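Local structure of amicyanin (Paracoccus versutus, 1ID2) at residues V44-G49 against H54-K59; A67-M72 against F92-P97. The protein carries electrons as a type I blue copper protein of the plastocyanin/azurin family, probably by cycling its single copper ion between oxidation states. One frame throughout, in Å; residues are numbered along the deposited sequence.

Contact 1 (V44-G49 against H54-K59); sequences VYWVNG and HNVAFK. With CU (copper (II) ion), chain D.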
loop_
_atom_site.group_PDB
_atom_site.type_symbol
_atom_site.label_atom_id
_atom_site.label_comp_id
_atom_site.label_asym_id
_atom_site.label_seq_id
_atom_site.Cartn_x
_atom_site.Cartn_y
_atom_site.Cartn_z
ATOM N N VAL A 44 -6.029 3.579 -1.201
ATOM C CA VAL A 44 -4.711 4.214 -1.275
ATOM C C VAL A 44 -3.973 3.521 -2.396
ATOM O O VAL A 44 -4.023 2.321 -2.488
ATOM C CB VAL A 44 -3.875 4.021 0.013
ATOM C CG1 VAL A 44 -2.601 4.823 -0.076
ATOM C CG2 VAL A 44 -4.665 4.435 1.231
ATOM N N TYR A 45 -3.271 4.281 -3.230
ATOM C CA TYR A 45 -2.381 3.696 -4.222
ATOM C C TYR A 45 -0.944 3.975 -3.839
ATOM O O TYR A 45 -0.644 5.006 -3.241
ATOM C CB TYR A 45 -2.649 4.293 -5.607
ATOM C CG TYR A 45 -3.980 3.888 -6.216
ATOM C CD1 TYR A 45 -5.177 4.438 -5.761
ATOM C CD2 TYR A 45 -4.032 3.016 -7.285
ATOM C CE1 TYR A 45 -6.386 4.112 -6.356
ATOM C CE2 TYR A 45 -5.232 2.712 -7.909
ATOM C CZ TYR A 45 -6.399 3.253 -7.440
ATOM O OH TYR A 45 -7.583 2.935 -8.068
ATOM N N TRP A 46 -0.087 2.993 -4.081
ATOM C CA TRP A 46 1.350 3.147 -3.943
ATOM C C TRP A 46 1.881 3.086 -5.349
ATOM O O TRP A 46 1.333 2.361 -6.164
ATOM C CB TRP A 46 1.948 1.996 -3.135
ATOM C CG TRP A 46 1.707 2.116 -1.671
ATOM C CD1 TRP A 46 2.529 2.691 -0.750
ATOM C CD2 TRP A 46 0.528 1.692 -0.963
ATOM N NE1 TRP A 46 1.932 2.671 0.481
ATOM C CE2 TRP A 46 0.711 2.070 0.379
ATOM C CE3 TRP A 46 -0.643 1.024 -1.337
ATOM C CZ2 TRP A 46 -0.263 1.797 1.355
ATOM C CZ3 TRP A 46 -1.598 0.759 -0.369
ATOM C CH2 TRP A 46 -1.401 1.141 0.960
ATOM N N VAL A 47 2.852 3.935 -5.663
ATOM C CA VAL A 47 3.480 3.936 -6.991
ATOM C C VAL A 47 4.999 3.911 -6.818
ATOM O O VAL A 47 5.590 4.760 -6.155
ATOM C CB VAL A 47 3.097 5.204 -7.819
ATOM C CG1 VAL A 47 3.801 5.180 -9.168
ATOM C CG2 VAL A 47 1.587 5.277 -8.021
ATOM N N ASN A 48 5.624 2.885 -7.371
ATOM C CA ASN A 48 7.052 2.724 -7.284
ATOM C C ASN A 48 7.749 3.537 -8.374
ATOM O O ASN A 48 7.485 3.340 -9.568
ATOM C CB ASN A 48 7.423 1.238 -7.428
ATOM C CG ASN A 48 8.911 0.992 -7.196
ATOM O OD1 ASN A 48 9.603 1.864 -6.712
ATOM N ND2 ASN A 48 9.394 -0.198 -7.541
ATOM N N GLY A 49 8.610 4.453 -7.961
ATOM C CA GLY A 49 9.300 5.286 -8.912
ATOM C C GLY A 49 10.627 4.719 -9.375
ATOM O O GLY A 49 11.218 5.263 -10.296
ATOM N N HIS A 54 9.446 -3.071 -4.942
ATOM C CA HIS A 54 8.926 -2.791 -3.616
ATOM C C HIS A 54 7.488 -3.283 -3.557
ATOM O O HIS A 54 6.820 -3.344 -4.587
ATOM C CB HIS A 54 8.980 -1.298 -3.336
ATOM C CG HIS A 54 10.379 -0.738 -3.290
ATOM N ND1 HIS A 54 11.283 -1.121 -2.331
ATOM C CD2 HIS A 54 10.917 0.265 -4.022
ATOM C CE1 HIS A 54 12.341 -0.352 -2.502
ATOM N NE2 HIS A 54 12.176 0.499 -3.505
ATOM N N ASN A 55 7.070 -3.802 -2.409
ATOM C CA ASN A 55 5.663 -4.156 -2.220
ATOM C C ASN A 55 5.103 -3.516 -0.957
ATOM O O ASN A 55 5.732 -2.605 -0.389
ATOM C CB ASN A 55 5.464 -5.682 -2.184
ATOM C CG ASN A 55 5.874 -6.305 -0.860
ATOM O OD1 ASN A 55 6.715 -5.767 -0.168
ATOM N ND2 ASN A 55 5.354 -7.495 -0.559
ATOM N N VAL A 56 3.839 -3.834 -0.661
ATOM C CA VAL A 56 3.181 -3.404 0.581
ATOM C C VAL A 56 2.743 -4.657 1.318
ATOM O O VAL A 56 2.168 -5.550 0.690
ATOM C CB VAL A 56 1.937 -2.505 0.279
ATOM C CG1 VAL A 56 1.127 -2.245 1.534
ATOM C CG2 VAL A 56 2.399 -1.184 -0.273
ATOM N N ALA A 57 3.207 -4.816 2.564
ATOM C CA ALA A 57 2.899 -6.002 3.367
ATOM C C ALA A 57 2.495 -5.679 4.809
ATOM O O ALA A 57 2.789 -4.592 5.337
ATOM C CB ALA A 57 4.083 -6.976 3.353
ATOM N N PHE A 58 1.680 -6.561 5.376
ATOM C CA PHE A 58 1.142 -6.374 6.724
ATOM C C PHE A 58 1.459 -7.659 7.487
ATOM O O PHE A 58 1.392 -8.749 6.920
ATOM C CB PHE A 58 -0.389 -6.146 6.701
ATOM C CG PHE A 58 -0.843 -4.868 5.967
ATOM C CD1 PHE A 58 -0.899 -3.651 6.621
ATOM C CD2 PHE A 58 -1.216 -4.903 4.629
ATOM C CE1 PHE A 58 -1.302 -2.484 5.949
ATOM C CE2 PHE A 58 -1.621 -3.743 3.961
ATOM C CZ PHE A 58 -1.661 -2.541 4.616
ATOM N N LYS A 59 1.974 -7.515 8.704
ATOM C CA LYS A 59 2.163 -8.652 9.613
ATOM C C LYS A 59 0.796 -9.243 9.997
ATOM O O LYS A 59 -0.249 -8.636 9.745
ATOM C CB LYS A 59 2.876 -8.200 10.898
ATOM C CG LYS A 59 4.313 -7.701 10.740
ATOM C CD LYS A 59 5.273 -8.869 10.701
ATOM C CE LYS A 59 6.677 -8.451 10.302
ATOM N NZ LYS A 59 7.364 -9.570 9.575
HETATM CU CU CU D . 11.144 -2.290 -0.691
#
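At the type I copper site of this cupredoxin beta sandwich and in the core next to it, Trp46 and Asn48 of strand 43-48 meet Val56 and His54, which lead from the metal into strand 57-58. Val56 lays one methyl, CG2, over a face of the indole: it stands 3.6 Å from the centroid of the five-membered ring of Trp46 and 13° off the ring normal, a CH-pi contact. The methyl gets there because CG1 is anti to the backbone N of Val56 (chi1 171°), which leaves CG2 turned to the ring. On the opposite face, toward the rim, lies CG1 of Val44, so the indole is held between two valines, and Tyr91 meets it edge-to-face. An alanine at Trp46 takes away the indole, and would probably leave a gap between Val56 CG2 and Val44 CG1 and Tyr91 without its edge-to-face partner. Closer to the metal, OD1 of Asn48 sits in the plane of the His54 imidazole at its edge, 3.4 Å from CD2, with amide and ring planes 65° apart. The amide is secured by Glu50 N, Met52 O and Met73 O, while Glu50 OE2 takes a hydrogen bond from His54 NE2. His54 ND1 binds copper at 2.0 Å. Both ring nitrogens are thus engaged, which is likely to fix the rotation of the imidazole and restrain this ligand when the copper changes charge.

Contact 2 (A67-M72 against F92-P97); sequences AFRGEM and FCTPHP. With CU (copper (II) ion), chain D.
Contacts between Arg69 and Thr94 involve the aliphatic part of the arginine. CG of Arg69 comes to 3.1 Å from OG1 of Thr94, the closest approach between the two segments, and CD of Arg69 follows at 3.8 Å from the same oxygen. The two side chains cross at about a right angle. With CG anti to the backbone N of Arg69 (chi1 -159°) and further bends at chi2 and chi3, the arginine curls over its own segment, so that NE lies 2.9 Å from O of Gly70; CG2 of Thr94 lies obliquely to the guanidinium. Apolar packing adds a second touch: CE of Met72 and CG of Pro95 reach toward each other tip to tip, 4.1 Å apart, the methionine chain being bent at chi2 and again at chi3.

Residues 92-97 run from the end of strand 87-92 into the ligand loop of the cupredoxin fold, which leads on through Met99 to strand 100-105, and the segment carrying strand 68-69 flanks it near the surface. Asn55 ties the two together, since its ND2 bonds to Gly70 O and its OD1 accepts from Thr94 N, next to the cysteine ligand.

The copper is held from the 92-97 side of the contact: Cys93 SG binds it at 2.0 Å and His96 ND1 at 2.2 Å, with His54 and Met99 completing the site. Within the loop a weak hydrogen bond of 3.0 Å from His96 N to Cys93 O spans the turn that carries both ligands, and CG of Pro95 lies over the centre of one face of the His96 imidazole.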
loop_
_atom_site.group_PDB
_atom_site.type_symbol
_atom_site.label_atom_id
_atom_site.label_comp_id
_atom_site.label_asym_id
_atom_site.label_seq_id
_atom_site.Cartn_x
_atom_site.Cartn_y
_atom_site.Cartn_z
ATOM N N ALA A 67 -1.301 -12.752 7.793
ATOM C CA ALA A 67 -0.401 -11.799 7.159
ATOM C C ALA A 67 -0.810 -11.581 5.710
ATOM O O ALA A 67 -1.285 -12.512 5.039
ATOM C CB ALA A 67 1.030 -12.313 7.212
ATOM N N PHE A 68 -0.511 -10.384 5.209
ATOM C CA PHE A 68 -0.794 -10.003 3.830
ATOM C C PHE A 68 0.476 -9.474 3.148
ATOM O O PHE A 68 1.129 -8.562 3.646
ATOM C CB PHE A 68 -1.910 -8.941 3.796
ATOM C CG PHE A 68 -2.340 -8.559 2.407
ATOM C CD1 PHE A 68 -1.756 -7.470 1.764
ATOM C CD2 PHE A 68 -3.186 -9.388 1.681
ATOM C CE1 PHE A 68 -1.988 -7.231 0.420
ATOM C CE2 PHE A 68 -3.428 -9.154 0.323
ATOM C CZ PHE A 68 -2.824 -8.081 -0.308
ATOM N N ARG A 69 0.840 -10.082 2.026
ATOM C CA ARG A 69 1.989 -9.639 1.270
ATOM C C ARG A 69 1.531 -9.241 -0.117
ATOM O O ARG A 69 1.072 -10.085 -0.867
ATOM C CB ARG A 69 2.998 -10.767 1.161
ATOM C CG ARG A 69 4.402 -10.301 0.855
ATOM C CD ARG A 69 5.071 -11.180 -0.188
ATOM N NE ARG A 69 4.841 -10.672 -1.539
ATOM C CZ ARG A 69 5.796 -10.434 -2.438
ATOM N NH1 ARG A 69 7.080 -10.638 -2.147
ATOM N NH2 ARG A 69 5.455 -10.067 -3.666
ATOM N N GLY A 70 1.649 -7.964 -0.454
ATOM C CA GLY A 70 1.239 -7.513 -1.771
ATOM C C GLY A 70 2.256 -7.987 -2.789
ATOM O O GLY A 70 3.387 -8.294 -2.426
ATOM N N GLU A 71 1.879 -8.025 -4.058
ATOM C CA GLU A 71 2.820 -8.367 -5.122
ATOM C C GLU A 71 3.816 -7.230 -5.342
ATOM O O GLU A 71 3.515 -6.068 -5.040
ATOM C CB GLU A 71 2.056 -8.642 -6.417
ATOM C CG GLU A 71 1.466 -10.044 -6.497
ATOM C CD GLU A 71 0.892 -10.370 -7.872
ATOM O OE1 GLU A 71 1.550 -10.091 -8.902
ATOM O OE2 GLU A 71 -0.219 -10.935 -7.924
ATOM N N MET A 72 5.018 -7.579 -5.800
ATOM C CA MET A 72 6.095 -6.604 -6.080
ATOM C C MET A 72 5.801 -5.682 -7.277
ATOM O O MET A 72 5.300 -6.145 -8.301
ATOM C CB MET A 72 7.415 -7.336 -6.345
ATOM C CG MET A 72 7.843 -8.307 -5.243
ATOM S SD MET A 72 8.142 -7.517 -3.655
ATOM C CE MET A 72 9.362 -6.432 -4.171
ATOM N N PHE A 92 5.058 -2.613 5.659
ATOM C CA PHE A 92 6.480 -2.591 5.431
ATOM C C PHE A 92 6.692 -3.277 4.084
ATOM O O PHE A 92 5.747 -3.797 3.483
ATOM C CB PHE A 92 7.214 -3.343 6.569
ATOM C CG PHE A 92 6.787 -4.780 6.716
ATOM C CD1 PHE A 92 5.593 -5.097 7.352
ATOM C CD2 PHE A 92 7.507 -5.802 6.108
ATOM C CE1 PHE A 92 5.116 -6.395 7.359
ATOM C CE2 PHE A 92 7.028 -7.116 6.118
ATOM C CZ PHE A 92 5.812 -7.403 6.749
ATOM N N CYS A 93 7.917 -3.217 3.582
ATOM C CA CYS A 93 8.248 -3.802 2.302
ATOM C C CYS A 93 8.952 -5.092 2.614
ATOM O O CYS A 93 9.836 -5.123 3.456
ATOM C CB CYS A 93 9.161 -2.854 1.515
ATOM S SG CYS A 93 9.708 -3.572 -0.010
ATOM N N THR A 94 8.436 -6.179 2.070
ATOM C CA THR A 94 8.808 -7.516 2.491
ATOM C C THR A 94 10.312 -7.779 2.440
ATOM O O THR A 94 10.887 -8.274 3.398
ATOM C CB THR A 94 8.060 -8.570 1.638
ATOM O OG1 THR A 94 6.660 -8.481 1.909
ATOM C CG2 THR A 94 8.545 -9.982 1.957
ATOM N N PRO A 95 10.973 -7.450 1.319
ATOM C CA PRO A 95 12.415 -7.687 1.289
ATOM C C PRO A 95 13.259 -6.572 1.949
ATOM O O PRO A 95 14.452 -6.759 2.216
ATOM C CB PRO A 95 12.698 -7.829 -0.202
ATOM C CG PRO A 95 11.706 -6.903 -0.817
ATOM C CD PRO A 95 10.457 -7.107 -0.018
ATOM N N HIS A 96 12.608 -5.459 2.287
ATOM C CA HIS A 96 13.264 -4.283 2.861
ATOM C C HIS A 96 12.469 -3.807 4.066
ATOM O O HIS A 96 11.816 -2.754 4.013
ATOM C CB HIS A 96 13.314 -3.155 1.819
ATOM C CG HIS A 96 13.807 -3.589 0.467
ATOM N ND1 HIS A 96 13.120 -3.271 -0.685
ATOM C CD2 HIS A 96 14.865 -4.381 0.153
ATOM C CE1 HIS A 96 13.766 -3.874 -1.663
ATOM N NE2 HIS A 96 14.826 -4.566 -1.207
ATOM N N PRO A 97 12.482 -4.589 5.168
ATOM C CA PRO A 97 11.591 -4.357 6.308
ATOM C C PRO A 97 11.900 -3.070 7.084
ATOM O O PRO A 97 11.167 -2.690 7.980
ATOM C CB PRO A 97 11.804 -5.590 7.184
ATOM C CG PRO A 97 12.735 -6.482 6.413
ATOM C CD PRO A 97 13.469 -5.633 5.483
HETATM CU CU CU D . 11.144 -2.290 -0.691
#

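In the fold
Contact 1 closes before contact 2 opens along the chain, yet their centres lie about 8 Å apart. Strands 57-58 and 68-69 pair antiparallel in a small sheet, with a probable hydrogen bond from Phe58 N to Phe68 O and another from Gly70 N to Val56 O; strand 43-48 belongs to the five-stranded sheet and strand 87-92, which leads into 92-97, to the three-stranded one. Contact 1 is buried, about 4 Å from the centre of the chain, and contact 2 lies nearer the surface, about 9 Å from it. Both supply copper ligands. Ligands far apart in sequence are thus brought together by the fold, consistent with a site held largely by the protein, as in other blue copper proteins.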